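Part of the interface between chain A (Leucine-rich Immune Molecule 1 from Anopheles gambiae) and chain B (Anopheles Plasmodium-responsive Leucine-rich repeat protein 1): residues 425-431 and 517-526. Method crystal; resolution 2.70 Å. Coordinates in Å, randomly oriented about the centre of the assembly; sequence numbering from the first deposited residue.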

# COMPACT_ATOMS: atom_id res chain seq x y z
N GLU A 425 -11.67 3.99 -18.44
CA GLU A 425 -12.75 4.66 -19.22
C GLU A 425 -13.21 5.87 -18.44
O GLU A 425 -13.36 6.94 -19.00
N GLN A 426 -13.40 5.72 -17.14
CA GLN A 426 -14.06 6.77 -16.39
C GLN A 426 -13.13 7.95 -16.39
O GLN A 426 -13.58 9.08 -16.55
N GLN A 427 -11.83 7.70 -16.29
CA GLN A 427 -10.81 8.73 -16.18
C GLN A 427 -10.69 9.48 -17.50
O GLN A 427 -10.51 10.68 -17.57
N SER A 428 -10.87 8.77 -18.58
CA SER A 428 -10.79 9.41 -19.85
C SER A 428 -12.01 10.37 -20.06
O SER A 428 -11.90 11.51 -20.60
N VAL A 429 -13.17 9.91 -19.62
CA VAL A 429 -14.34 10.73 -19.67
C VAL A 429 -14.10 11.99 -18.86
O VAL A 429 -14.35 13.10 -19.36
N GLN A 430 -13.60 11.85 -17.64
CA GLN A 430 -13.33 12.99 -16.78
C GLN A 430 -12.37 13.97 -17.42
O GLN A 430 -12.58 15.14 -17.41
N ASN A 431 -11.27 13.49 -17.96
CA ASN A 431 -10.36 14.36 -18.67
C ASN A 431 -11.06 15.27 -19.71
O ASN A 431 -10.75 16.47 -19.78
N ARG B 517 -13.93 2.41 -5.53
CA ARG B 517 -13.08 3.23 -6.34
C ARG B 517 -13.78 3.64 -7.59
O ARG B 517 -13.79 4.79 -7.88
N GLN B 518 -14.38 2.72 -8.33
CA GLN B 518 -15.29 3.09 -9.42
C GLN B 518 -16.33 4.17 -9.02
O GLN B 518 -16.58 5.09 -9.74
N ALA B 519 -16.95 4.05 -7.87
CA ALA B 519 -18.05 4.95 -7.56
C ALA B 519 -17.60 6.38 -7.31
O ALA B 519 -18.27 7.38 -7.62
N PHE B 520 -16.45 6.46 -6.69
CA PHE B 520 -15.92 7.70 -6.29
C PHE B 520 -15.36 8.36 -7.54
O PHE B 520 -15.51 9.58 -7.71
N LYS B 521 -14.74 7.59 -8.43
CA LYS B 521 -14.32 8.19 -9.64
C LYS B 521 -15.49 8.66 -10.47
O LYS B 521 -15.39 9.67 -11.13
N LEU B 522 -16.56 7.91 -10.50
CA LEU B 522 -17.69 8.31 -11.31
C LEU B 522 -18.31 9.61 -10.74
O LEU B 522 -18.68 10.51 -11.46
N ARG B 523 -18.41 9.72 -9.43
CA ARG B 523 -19.09 10.86 -8.86
C ARG B 523 -18.25 12.09 -9.16
O ARG B 523 -18.78 13.13 -9.55
N GLU B 524 -16.93 11.95 -8.99
CA GLU B 524 -15.99 12.97 -9.36
C GLU B 524 -16.12 13.46 -10.82
O GLU B 524 -16.03 14.68 -11.08
N THR B 525 -16.31 12.55 -11.76
CA THR B 525 -16.45 12.94 -13.16
C THR B 525 -17.77 13.67 -13.40
O THR B 525 -17.84 14.66 -14.11
N GLN B 526 -18.83 13.15 -12.80
CA GLN B 526 -20.11 13.78 -12.87
C GLN B 526 -19.94 15.22 -12.41
O GLN B 526 -20.48 16.15 -13.00

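Two helices run nearly parallel here, 15° apart with axes 9.2 Å apart at closest approach, and the seam between them is mostly amide, hydroxyl and charge rather than hydrocarbon. Its central knob is Gln A426, which points toward chain B and sits among Gln B518, Lys B521, Leu B522 and Thr B525. Chi1 t and chi2 p send its chain across the gap and then bend it, so that CG lies 4.0 Å from CG of Lys B521 while the amide lies near Leu B522, with OE1 3.7 Å from its CD1. The amide nitrogens of Gln A426 and Gln B518, both NE2, stand 3.7 Å apart; two donors cannot satisfy each other, and water 1 accepts from both, at 2.8 Å from NE2 of Gln A426 and, weakly, 3.2 Å from NE2 of Gln B518. Gln B518 leaves its helix sideways, and the same t, p pair brings its end to the seam.

One turn on, the backbones come closest, CA of Gln A430 to CA of Thr B525 being 4.8 Å. Gln A430 also starts sideways, but an extended t, t chain carries its amide inward, where NE2 donates to OG1 of Thr B525 and to OE1 of Glu B524, both at 3.1 Å. Thr B525, chi1 m, turns OG1 back to donate to O of Lys B521 at 2.9 Å, leaving the hydroxyl oxygen to accept from Gln A430; its CG2 meets CG1 of Val A429 at 3.4 Å.

Lys B521 points toward chain A, and its NZ pairs with OE1 of Glu B524 in a 3.2 Å salt bridge within its own helix. NZ also donates to OE1 of Gln A427 at 2.6 Å, although that oxygen is modelled too close to its neighbour to be placed securely.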

# COMPACT_ATOMS: atom_id res chain seq x y z
CB GLU A 425 -13.98 3.75 -19.52
CG GLU A 425 -13.92 2.94 -20.86
CD GLU A 425 -14.65 1.53 -20.80
OE1 GLU A 425 -15.62 1.41 -19.98
OE2 GLU A 425 -14.27 0.55 -21.55
CB GLN A 426 -14.40 6.33 -14.96
CG GLN A 426 -15.52 7.06 -14.30
CD GLN A 426 -16.74 7.23 -15.21
OE1 GLN A 426 -17.18 8.36 -15.49
NE2 GLN A 426 -17.29 6.11 -15.68
CB GLN A 427 -9.50 8.04 -15.81
CG GLN A 427 -8.38 8.91 -15.38
CD GLN A 427 -8.73 9.94 -14.31
OE1 GLN A 427 -8.84 9.60 -13.11
NE2 GLN A 427 -8.83 11.25 -14.72
CB SER A 428 -10.72 8.33 -20.86
OG SER A 428 -11.03 8.85 -22.11
CB VAL A 429 -15.58 10.00 -19.14
CG1 VAL A 429 -16.64 10.99 -18.72
CG2 VAL A 429 -16.10 9.11 -20.19
CB GLN A 430 -12.80 12.54 -15.45
CG GLN A 430 -12.47 13.66 -14.58
CD GLN A 430 -12.03 13.25 -13.16
OE1 GLN A 430 -11.18 13.92 -12.54
NE2 GLN A 430 -12.65 12.20 -12.63
CB ASN A 431 -9.42 13.51 -19.45
CG ASN A 431 -8.07 13.71 -19.05
OD1 ASN A 431 -7.54 12.91 -18.24
ND2 ASN A 431 -7.40 14.78 -19.61
CB ARG B 517 -11.76 2.56 -6.67
CG ARG B 517 -10.72 3.50 -7.25
CD ARG B 517 -9.53 2.73 -7.63
NE ARG B 517 -9.79 1.75 -8.67
CZ ARG B 517 -8.84 1.22 -9.42
NH1 ARG B 517 -7.60 1.62 -9.23
NH2 ARG B 517 -9.09 0.32 -10.35
CB GLN B 518 -16.04 1.85 -9.93
CG GLN B 518 -16.84 2.05 -11.19
CD GLN B 518 -15.98 2.58 -12.33
OE1 GLN B 518 -14.80 2.25 -12.46
NE2 GLN B 518 -16.56 3.43 -13.17
CB ALA B 519 -18.81 4.42 -6.36
CB PHE B 520 -14.83 7.47 -5.27
CG PHE B 520 -14.10 8.69 -4.90
CD1 PHE B 520 -14.47 9.40 -3.77
CD2 PHE B 520 -13.10 9.17 -5.71
CE1 PHE B 520 -13.82 10.54 -3.47
CE2 PHE B 520 -12.45 10.32 -5.41
CZ PHE B 520 -12.79 11.00 -4.29
CB LYS B 521 -13.53 7.26 -10.51
CG LYS B 521 -12.76 8.02 -11.56
CD LYS B 521 -11.45 8.36 -10.89
CE LYS B 521 -11.00 9.63 -11.34
NZ LYS B 521 -9.76 9.85 -10.68
CB LEU B 522 -18.73 7.19 -11.33
CG LEU B 522 -20.10 7.49 -11.91
CD1 LEU B 522 -20.02 7.30 -13.43
CD2 LEU B 522 -21.17 6.61 -11.27
CB ARG B 523 -19.21 10.65 -7.36
CG ARG B 523 -20.08 11.64 -6.67
CD ARG B 523 -20.14 11.36 -5.17
NE ARG B 523 -20.97 12.38 -4.53
CZ ARG B 523 -22.31 12.46 -4.61
NH1 ARG B 523 -23.03 11.55 -5.29
NH2 ARG B 523 -22.93 13.46 -3.99
CB GLU B 524 -14.59 12.46 -9.12
CG GLU B 524 -13.54 13.50 -8.80
CD GLU B 524 -12.13 12.84 -8.68
OE1 GLU B 524 -11.73 12.10 -9.62
OE2 GLU B 524 -11.43 13.06 -7.64
CB THR B 525 -16.43 11.74 -14.02
OG1 THR B 525 -15.27 11.02 -13.69
CG2 THR B 525 -16.38 12.10 -15.48
CB GLN B 526 -21.08 13.02 -11.98
CG GLN B 526 -21.77 11.87 -12.67
CD GLN B 526 -22.36 10.87 -11.69
OE1 GLN B 526 -21.98 10.85 -10.50
NE2 GLN B 526 -23.32 10.04 -12.16
O HOH W 1 -16.65 3.45 -16.39